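Local coordinates for Lip_vut3, C2L (Metagenome, PDB 6NKD), which probably hydrolyses lipid esters as a lipase of the GDSL (SGNH hydrolase) family, at residues L3-L8 with G24-Y29; K30-E35 with A197-L202; L134-P139 with S151-H156. All coordinates share one frame; numbering follows the deposited sequence.

Contact 1: L3-L8 with G24-Y29; sequences LQYTAL and GFVQRY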
loop_
_atom_site.group_PDB
_atom_site.type_symbol
_atom_site.label_atom_id
_atom_site.label_comp_id
_atom_site.label_asym_id
_atom_site.label_seq_id
_atom_site.Cartn_x
_atom_site.Cartn_y
_atom_site.Cartn_z
ATOM N N LEU A 3 1.282 1.666 30.746
ATOM C CA LEU A 3 1.144 3.040 30.286
ATOM C C LEU A 3 0.433 3.080 28.941
ATOM O O LEU A 3 0.611 2.191 28.102
ATOM C CB LEU A 3 2.513 3.711 30.173
ATOM C CG LEU A 3 3.332 3.822 31.459
ATOM C CD1 LEU A 3 4.694 4.427 31.171
ATOM C CD2 LEU A 3 2.589 4.642 32.503
ATOM N N GLN A 4 -0.374 4.117 28.742
ATOM C CA GLN A 4 -1.104 4.327 27.498
ATOM C C GLN A 4 -0.495 5.526 26.783
ATOM O O GLN A 4 -0.460 6.631 27.335
ATOM C CB GLN A 4 -2.592 4.555 27.765
ATOM C CG GLN A 4 -3.520 3.975 26.705
ATOM C CD GLN A 4 -3.767 2.487 26.892
ATOM O OE1 GLN A 4 -3.281 1.881 27.848
ATOM N NE2 GLN A 4 -4.532 1.895 25.983
ATOM N N TYR A 5 -0.013 5.304 25.564
ATOM C CA TYR A 5 0.638 6.339 24.768
ATOM C C TYR A 5 -0.123 6.481 23.456
ATOM O O TYR A 5 -0.143 5.553 22.641
ATOM C CB TYR A 5 2.109 5.994 24.529
ATOM C CG TYR A 5 2.755 6.724 23.371
ATOM C CD1 TYR A 5 2.672 8.106 23.254
ATOM C CD2 TYR A 5 3.470 6.029 22.405
ATOM C CE1 TYR A 5 3.265 8.772 22.198
ATOM C CE2 TYR A 5 4.069 6.686 21.346
ATOM C CZ TYR A 5 3.965 8.057 21.247
ATOM O OH TYR A 5 4.561 8.714 20.194
ATOM N N THR A 6 -0.752 7.636 23.259
ATOM C CA THR A 6 -1.451 7.935 22.019
ATOM C C THR A 6 -0.591 8.849 21.155
ATOM O O THR A 6 0.198 9.653 21.659
ATOM C CB THR A 6 -2.818 8.577 22.288
ATOM O OG1 THR A 6 -3.664 8.404 21.144
ATOM C CG2 THR A 6 -2.684 10.065 22.580
ATOM N N ALA A 7 -0.732 8.699 19.840
ATOM C CA ALA A 7 0.069 9.458 18.891
ATOM C C ALA A 7 -0.826 9.975 17.778
ATOM O O ALA A 7 -1.577 9.205 17.172
ATOM C CB ALA A 7 1.202 8.605 18.309
ATOM N N LEU A 8 -0.740 11.275 17.514
ATOM C CA LEU A 8 -1.543 11.931 16.496
ATOM C C LEU A 8 -0.626 12.705 15.562
ATOM O O LEU A 8 0.416 13.213 15.980
ATOM C CB LEU A 8 -2.567 12.884 17.125
ATOM C CG LEU A 8 -3.180 12.424 18.449
ATOM C CD1 LEU A 8 -3.573 13.621 19.298
ATOM C CD2 LEU A 8 -4.377 11.520 18.200
ATOM N N GLY A 24 8.428 3.316 12.573
ATOM C CA GLY A 24 8.699 4.737 12.517
ATOM C C GLY A 24 9.207 5.237 13.854
ATOM O O GLY A 24 9.698 4.470 14.686
ATOM N N PHE A 25 9.075 6.547 14.070
ATOM C CA PHE A 25 9.574 7.125 15.313
ATOM C C PHE A 25 8.660 6.852 16.499
ATOM O O PHE A 25 9.136 6.867 17.640
ATOM C CB PHE A 25 9.799 8.639 15.161
ATOM C CG PHE A 25 8.570 9.482 15.411
ATOM C CD1 PHE A 25 8.281 9.962 16.683
ATOM C CD2 PHE A 25 7.721 9.822 14.369
ATOM C CE1 PHE A 25 7.156 10.741 16.913
ATOM C CE2 PHE A 25 6.598 10.606 14.593
ATOM C CZ PHE A 25 6.317 11.066 15.866
ATOM N N VAL A 26 7.370 6.595 16.269
ATOM C CA VAL A 26 6.441 6.488 17.389
ATOM C C VAL A 26 6.630 5.168 18.128
ATOM O O VAL A 26 6.474 5.105 19.352
ATOM C CB VAL A 26 4.985 6.680 16.918
ATOM C CG1 VAL A 26 4.866 7.916 16.050
ATOM C CG2 VAL A 26 4.462 5.453 16.184
ATOM N N GLN A 27 6.975 4.097 17.411
ATOM C CA GLN A 27 7.176 2.805 18.053
ATOM C C GLN A 27 8.606 2.597 18.526
ATOM O O GLN A 27 8.828 1.810 19.454
ATOM C CB GLN A 27 6.775 1.664 17.110
ATOM C CG GLN A 27 7.027 1.936 15.642
ATOM C CD GLN A 27 5.839 2.578 14.953
ATOM O OE1 GLN A 27 6.001 3.413 14.062
ATOM N NE2 GLN A 27 4.637 2.188 15.360
ATOM N N ARG A 28 9.578 3.275 17.914
ATOM C CA ARG A 28 10.914 3.319 18.499
ATOM C C ARG A 28 10.909 4.128 19.789
ATOM O O ARG A 28 11.639 3.808 20.734
ATOM C CB ARG A 28 11.910 3.900 17.498
ATOM C CG ARG A 28 12.054 3.084 16.226
ATOM C CD ARG A 28 12.806 3.852 15.152
ATOM N NE ARG A 28 12.685 3.212 13.846
ATOM C CZ ARG A 28 13.594 2.395 13.326
ATOM N NH1 ARG A 28 13.398 1.855 12.129
ATOM N NH2 ARG A 28 14.703 2.122 13.998
ATOM N N TYR A 29 10.087 5.179 19.847
ATOM C CA TYR A 29 9.931 5.939 21.082
ATOM C C TYR A 29 9.156 5.145 22.124
ATOM O O TYR A 29 9.392 5.306 23.327
ATOM C CB TYR A 29 9.241 7.273 20.784
ATOM C CG TYR A 29 8.964 8.150 21.988
ATOM C CD1 TYR A 29 9.923 8.339 22.976
ATOM C CD2 TYR A 29 7.751 8.814 22.119
ATOM C CE1 TYR A 29 9.670 9.149 24.071
ATOM C CE2 TYR A 29 7.491 9.627 23.206
ATOM C CZ TYR A 29 8.453 9.791 24.180
ATOM O OH TYR A 29 8.197 10.602 25.263
#
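Y5 reaches from the sheet to V26 and Y29 of helix 25-37, which crosses from strand 3-9 to its parallel neighbour 41-47. This is the first beta-alpha-beta crossover of the three-layer alpha/beta fold of SGNH hydrolases. The helix segment runs nearly antiparallel to the strand segment, their axes 10.2 Å apart.

Y5 CB sets off toward the helix. With CG anti to the backbone N (chi1 161°), the ring projects between sheet and helix. One ring edge faces the helix backbone: CE2 comes within 3.5 Å of V26 O, which lies near the ring plane. Further out, CZ is 4.0 Å from Y29 CD2, and the two rings form an edge-to-face pair, with Y29 giving its edge, planes at 83° and centroids 5.6 Å apart. At the tip, OH lies 3.7 Å from the same Y29 CD2, close to the plane of the Y29 ring, and also touches V26 CB. What holds the hydroxyl is T76 OG1 on strand 74-77, so the tyrosine ties its own strand to the next one in the sheet while packing on the helix.

Toward the C-terminal end of strand 3-9, just beyond which lies S11, the probable nucleophile, the layers meet through smaller groups: A7 CB faces V26 CG1 at 4.4 Å.

Contact 2: K30-E35 with A197-L202; sequences KRKMEE and AMSEKL. With SO4 (sulfate ion), chain D.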
loop_
_atom_site.group_PDB
_atom_site.type_symbol
_atom_site.label_atom_id
_atom_site.label_comp_id
_atom_site.label_asym_id
_atom_site.label_seq_id
_atom_site.Cartn_x
_atom_site.Cartn_y
_atom_site.Cartn_z
ATOM N N LYS A 30 8.236 4.283 21.686
ATOM C CA LYS A 30 7.510 3.437 22.626
ATOM C C LYS A 30 8.436 2.422 23.284
ATOM O O LYS A 30 8.337 2.174 24.491
ATOM C CB LYS A 30 6.355 2.736 21.910
ATOM C CG LYS A 30 5.905 1.431 22.555
ATOM C CD LYS A 30 4.717 0.839 21.812
ATOM C CE LYS A 30 4.688 -0.676 21.922
ATOM N NZ LYS A 30 4.659 -1.138 23.335
ATOM N N ARG A 31 9.352 1.833 22.509
ATOM C CA ARG A 31 10.272 0.852 23.073
ATOM C C ARG A 31 11.225 1.497 24.072
ATOM O O ARG A 31 11.512 0.919 25.127
ATOM C CB ARG A 31 11.049 0.159 21.954
ATOM C CG ARG A 31 12.156 -0.759 22.443
ATOM C CD ARG A 31 12.675 -1.645 21.324
ATOM N NE ARG A 31 11.651 -2.569 20.847
ATOM C CZ ARG A 31 11.864 -3.521 19.945
ATOM N NH1 ARG A 31 13.071 -3.678 19.417
ATOM N NH2 ARG A 31 10.873 -4.318 19.570
ATOM N N LYS A 32 11.721 2.696 23.761
ATOM C CA LYS A 32 12.611 3.386 24.687
ATOM C C LYS A 32 11.863 3.877 25.918
ATOM O O LYS A 32 12.442 3.944 27.008
ATOM C CB LYS A 32 13.302 4.551 23.980
ATOM C CG LYS A 32 14.095 4.133 22.759
ATOM C CD LYS A 32 14.791 5.311 22.112
ATOM C CE LYS A 32 15.454 4.886 20.818
ATOM N NZ LYS A 32 16.876 5.310 20.766
HETATM N N MSE A 33 10.588 4.219 25.765
HETATM C CA MSE A 33 9.753 4.625 26.888
HETATM C C MSE A 33 9.611 3.477 27.879
HETATM O O MSE A 33 9.696 3.678 29.090
HETATM C CB MSE A 33 8.378 5.079 26.399
HETATM C CG MSE A 33 7.497 5.687 27.472
HETATM SE SE MSE A 33 5.698 6.029 26.810
HETATM C CE MSE A 33 6.149 7.082 25.234
ATOM N N GLU A 34 9.392 2.270 27.348
ATOM C CA GLU A 34 9.336 1.084 28.196
ATOM C C GLU A 34 10.671 0.838 28.885
ATOM O O GLU A 34 10.714 0.454 30.059
ATOM C CB GLU A 34 8.940 -0.140 27.369
ATOM C CG GLU A 34 7.567 -0.062 26.728
ATOM C CD GLU A 34 7.238 -1.300 25.914
ATOM O OE1 GLU A 34 8.158 -2.109 25.668
ATOM O OE2 GLU A 34 6.063 -1.467 25.526
ATOM N N GLU A 35 11.774 1.055 28.165
ATOM C CA GLU A 35 13.094 0.785 28.722
ATOM C C GLU A 35 13.459 1.789 29.809
ATOM O O GLU A 35 14.082 1.425 30.813
ATOM C CB GLU A 35 14.133 0.791 27.599
ATOM C CG GLU A 35 15.547 0.450 28.030
ATOM C CD GLU A 35 16.474 0.245 26.846
ATOM O OE1 GLU A 35 17.251 -0.735 26.858
ATOM O OE2 GLU A 35 16.417 1.057 25.897
ATOM N N ALA A 197 16.700 8.682 14.918
ATOM C CA ALA A 197 17.232 9.875 15.565
ATOM C C ALA A 197 16.129 10.710 16.200
ATOM O O ALA A 197 16.353 11.342 17.238
ATOM C CB ALA A 197 18.022 10.708 14.555
HETATM N N MSE A 198 14.940 10.727 15.603
HETATM C CA MSE A 198 13.814 11.459 16.173
HETATM C C MSE A 198 13.392 10.845 17.501
HETATM O O MSE A 198 13.125 11.562 18.466
HETATM C CB MSE A 198 12.629 11.482 15.207
HETATM C CG MSE A 198 12.750 12.507 14.091
HETATM SE SE MSE A 198 11.359 12.314 12.734
HETATM C CE MSE A 198 9.792 12.727 13.812
ATOM N N SER A 199 13.335 9.511 17.545
ATOM C CA SER A 199 12.969 8.837 18.785
ATOM C C SER A 199 14.013 9.055 19.873
ATOM O O SER A 199 13.664 9.121 21.056
ATOM C CB SER A 199 12.754 7.344 18.534
ATOM O OG SER A 199 13.928 6.726 18.034
ATOM N N GLU A 200 15.290 9.171 19.498
ATOM C CA GLU A 200 16.323 9.474 20.484
ATOM C C GLU A 200 16.116 10.858 21.084
ATOM O O GLU A 200 16.338 11.066 22.283
ATOM C CB GLU A 200 17.709 9.375 19.847
ATOM C CG GLU A 200 18.057 8.007 19.294
ATOM C CD GLU A 200 19.277 8.038 18.393
ATOM O OE1 GLU A 200 20.080 8.989 18.509
ATOM O OE2 GLU A 200 19.431 7.117 17.564
ATOM N N LYS A 201 15.691 11.819 20.261
ATOM C CA LYS A 201 15.445 13.168 20.757
ATOM C C LYS A 201 14.262 13.203 21.716
ATOM O O LYS A 201 14.241 14.018 22.645
ATOM C CB LYS A 201 15.213 14.115 19.581
ATOM C CG LYS A 201 15.432 15.580 19.902
ATOM C CD LYS A 201 16.884 15.858 20.250
ATOM C CE LYS A 201 17.150 17.353 20.333
ATOM N NZ LYS A 201 18.553 17.653 20.733
ATOM N N LEU A 202 13.274 12.329 21.508
ATOM C CA LEU A 202 12.138 12.266 22.419
ATOM C C LEU A 202 12.539 11.665 23.759
ATOM O O LEU A 202 12.160 12.181 24.817
ATOM C CB LEU A 202 11.004 11.461 21.785
ATOM C CG LEU A 202 10.203 12.148 20.679
ATOM C CD1 LEU A 202 9.535 11.120 19.788
ATOM C CD2 LEU A 202 9.162 13.071 21.283
HETATM S S SO4 D . 8.047 -3.432 21.901
HETATM O O1 SO4 D . 6.618 -3.516 22.189
HETATM O O2 SO4 D . 8.293 -2.304 21.007
HETATM O O3 SO4 D . 8.786 -3.234 23.144
HETATM O O4 SO4 D . 8.492 -4.666 21.261
#
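K32 stretches across to S199 and E200, the only residues of 197-202 that it touches. Its CE lies 3.7 Å from S199 OG, and NZ passes 3.3 Å from E200 CG, so the aliphatic part of the glutamate is what the ammonium meets first. The charged end of E200 is further off, with OE2 4.5 Å from K32 NZ, near enough that the opposite charges probably attract, but beyond a salt bridge. K32 NZ forms its salt bridge with E196, one turn before E200 on helix 192-204. E196 also accepts, through its backbone O, a hydrogen bond from S199 OG. E196 thus probably helps to place both K32 NZ and S199 OG.

On another side of helix 25-37, K30 and R31 hold a sulfate, probably from the crystallisation liquor. R31 bends at chi3 (-65°) and offers the edge of its guanidinium to the ion. NH2 donates to sulfate O4 at 2.9 Å, and NE adds a weak bond to O2. K30 NZ gives another weak one, to O1 at 3.3 Å, while its firm partner is E34 OE2, at 2.6 Å in a salt bridge approached from above the carboxylate plane. V41 steadies this pair, its O taking K30 NZ and its N reaching E34 OE2. Q68 of the second subunit also binds the sulfate, and E67 of that subunit pairs with R31, so the ion sits at a subunit boundary.

Between the two helices, beneath the polar K32 bridge, L202 packs on F25 and Y29. Helix 192-204 thus lies against helix 25-37, with its other sides on helix 171-175 and on strands 130-134 and 166-169.

Contact 3: L134-P139 with S151-H156; sequences LNLYNP and SGFNRH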
loop_
_atom_site.group_PDB
_atom_site.type_symbol
_atom_site.label_atom_id
_atom_site.label_comp_id
_atom_site.label_asym_id
_atom_site.label_seq_id
_atom_site.Cartn_x
_atom_site.Cartn_y
_atom_site.Cartn_z
ATOM N N LEU A 134 6.592 17.841 18.044
ATOM C CA LEU A 134 7.836 17.982 17.304
ATOM C C LEU A 134 7.726 19.124 16.306
ATOM O O LEU A 134 6.714 19.262 15.612
ATOM C CB LEU A 134 8.184 16.686 16.572
ATOM C CG LEU A 134 8.217 15.411 17.417
ATOM C CD1 LEU A 134 6.863 14.711 17.417
ATOM C CD2 LEU A 134 9.312 14.480 16.923
ATOM N N ASN A 135 8.772 19.943 16.234
ATOM C CA ASN A 135 8.772 21.042 15.283
ATOM C C ASN A 135 9.140 20.528 13.892
ATOM O O ASN A 135 9.298 19.326 13.660
ATOM C CB ASN A 135 9.707 22.161 15.746
ATOM C CG ASN A 135 11.154 21.712 15.909
ATOM O OD1 ASN A 135 11.595 20.729 15.315
ATOM N ND2 ASN A 135 11.904 22.450 16.718
ATOM N N LEU A 136 9.283 21.456 12.954
ATOM C CA LEU A 136 9.545 21.109 11.568
ATOM C C LEU A 136 11.039 21.145 11.275
ATOM O O LEU A 136 11.757 22.036 11.739
ATOM C CB LEU A 136 8.809 22.068 10.629
ATOM C CG LEU A 136 7.284 22.091 10.739
ATOM C CD1 LEU A 136 6.699 23.122 9.786
ATOM C CD2 LEU A 136 6.703 20.712 10.466
ATOM N N TYR A 137 11.499 20.163 10.511
ATOM C CA TYR A 137 12.847 20.170 9.967
ATOM C C TYR A 137 12.826 20.735 8.550
ATOM O O TYR A 137 11.786 20.783 7.890
ATOM C CB TYR A 137 13.445 18.761 9.969
ATOM C CG TYR A 137 12.649 17.740 9.181
ATOM C CD1 TYR A 137 12.859 17.564 7.819
ATOM C CD2 TYR A 137 11.695 16.945 9.803
ATOM C CE1 TYR A 137 12.137 16.634 7.098
ATOM C CE2 TYR A 137 10.969 16.010 9.090
ATOM C CZ TYR A 137 11.194 15.859 7.737
ATOM O OH TYR A 137 10.475 14.930 7.020
ATOM N N ASN A 138 13.998 21.165 8.085
ATOM C CA ASN A 138 14.110 21.728 6.748
ATOM C C ASN A 138 14.667 20.673 5.803
ATOM O O ASN A 138 15.882 20.420 5.813
ATOM C CB ASN A 138 15.004 22.971 6.754
ATOM C CG ASN A 138 15.139 23.598 5.380
ATOM O OD1 ASN A 138 14.276 23.426 4.518
ATOM N ND2 ASN A 138 16.229 24.325 5.166
ATOM N N PRO A 139 13.840 20.035 4.971
ATOM C CA PRO A 139 14.367 19.016 4.050
ATOM C C PRO A 139 15.144 19.597 2.882
ATOM O O PRO A 139 15.831 18.839 2.184
ATOM C CB PRO A 139 13.105 18.291 3.572
ATOM C CG PRO A 139 12.041 19.332 3.643
ATOM C CD PRO A 139 12.384 20.213 4.823
ATOM N N SER A 151 12.489 28.125 10.411
ATOM C CA SER A 151 13.059 28.649 11.648
ATOM C C SER A 151 12.089 29.593 12.346
ATOM O O SER A 151 11.989 29.589 13.579
ATOM C CB SER A 151 14.382 29.358 11.363
ATOM O OG SER A 151 15.324 28.475 10.779
ATOM N N GLY A 152 11.366 30.408 11.575
ATOM C CA GLY A 152 10.406 31.316 12.179
ATOM C C GLY A 152 9.232 30.586 12.802
ATOM O O GLY A 152 8.744 30.971 13.867
ATOM N N PHE A 153 8.765 29.522 12.147
ATOM C CA PHE A 153 7.684 28.727 12.716
ATOM C C PHE A 153 8.126 28.013 13.986
ATOM O O PHE A 153 7.309 27.788 14.884
ATOM C CB PHE A 153 7.176 27.719 11.683
ATOM C CG PHE A 153 6.209 26.712 12.239
ATOM C CD1 PHE A 153 4.870 27.029 12.397
ATOM C CD2 PHE A 153 6.639 25.446 12.601
ATOM C CE1 PHE A 153 3.979 26.103 12.908
ATOM C CE2 PHE A 153 5.754 24.516 13.114
ATOM C CZ PHE A 153 4.423 24.845 13.266
ATOM N N ASN A 154 9.410 27.663 14.085
ATOM C CA ASN A 154 9.887 26.902 15.233
ATOM C C ASN A 154 10.077 27.784 16.461
ATOM O O ASN A 154 9.789 27.352 17.583
ATOM C CB ASN A 154 11.189 26.180 14.880
ATOM C CG ASN A 154 10.959 24.961 14.006
ATOM O OD1 ASN A 154 9.828 24.659 13.622
ATOM N ND2 ASN A 154 12.036 24.253 13.684
ATOM N N ARG A 155 10.561 29.016 16.280
ATOM C CA ARG A 155 10.700 29.907 17.428
ATOM C C ARG A 155 9.340 30.364 17.941
ATOM O O ARG A 155 9.169 30.559 19.150
ATOM C CB ARG A 155 11.580 31.109 17.072
ATOM C CG ARG A 155 11.035 32.009 15.974
ATOM C CD ARG A 155 11.953 33.200 15.727
ATOM N NE ARG A 155 11.460 34.057 14.650
ATOM C CZ ARG A 155 10.703 35.134 14.836
ATOM N NH1 ARG A 155 10.349 35.498 16.062
ATOM N NH2 ARG A 155 10.301 35.851 13.796
ATOM N N HIS A 156 8.363 30.529 17.046
ATOM C CA HIS A 156 7.000 30.808 17.476
ATOM C C HIS A 156 6.333 29.580 18.079
ATOM O O HIS A 156 5.399 29.722 18.874
ATOM C CB HIS A 156 6.171 31.328 16.299
ATOM C CG HIS A 156 6.572 32.694 15.830
ATOM N ND1 HIS A 156 6.401 33.112 14.528
ATOM C CD2 HIS A 156 7.126 33.739 16.490
ATOM C CE1 HIS A 156 6.837 34.354 14.405
ATOM N NE2 HIS A 156 7.282 34.757 15.582
#
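N154 turns its side-chain amide to the backbone of L136 and grips it at two points. The loop that leaves the C-terminal end of strand 130-134, in the parallel sheet of the SGNH-type alpha/beta fold, is thereby tied to helix 144-157. ND2 donates to L136 O at 3.0 Å, almost straight (171° at the hydrogen) and in the carbonyl plane, while OD1 takes a weak bond from L136 N at 3.3 Å. Because CG lies anti to the carbonyl carbon (chi1 -76°), the amide reaches out from the helix with both ends facing the loop.

The N135 amide stacks on that of N154, the planes only 8° apart although the two side chains cross at about a right angle; N135 CG sits 3.5 Å from N154 ND2. N135 is held flat against it by its own bonds, OD1 to Y172 N and ND2 to D170 OD1. A leucine in place of N154 would probably leave L136 N and O without these partners and let the loop shift.

Beside the amides, L136 lies across the F153 ring. F153 also packs on C107 of helix 98-122, which is disulfide-bonded to C80. The probable nucleophile S11 is about 9 Å from L136, side chain to side chain. The leucine touches the CD2–CE2 bond of the ring: CG is 3.7 Å from F153 CE2, and CD1 is 3.7 Å from F153 CD2.

In the fold
Contacts 1 and 2 share helix 25-37 and sit about 9 Å apart, centre to centre; contact 3 is about 21 Å from either, across the chain's centre from contact 1. Contacts 1 and 3 are buried: the first joins sheet to helix by aromatic and apolar packing, the other joins a loop to a helix by side-chain amide hydrogen bonds to the backbone, with L136 packed on F153. Contact 2 joins two helices nearer the surface, and there charged side chains take over. Yet the three meet in the core, where F25 touches L202, M198 and L134, and M198, a selenomethionine in the model, also packs on L134. The second subunit touches contacts 1 and 2.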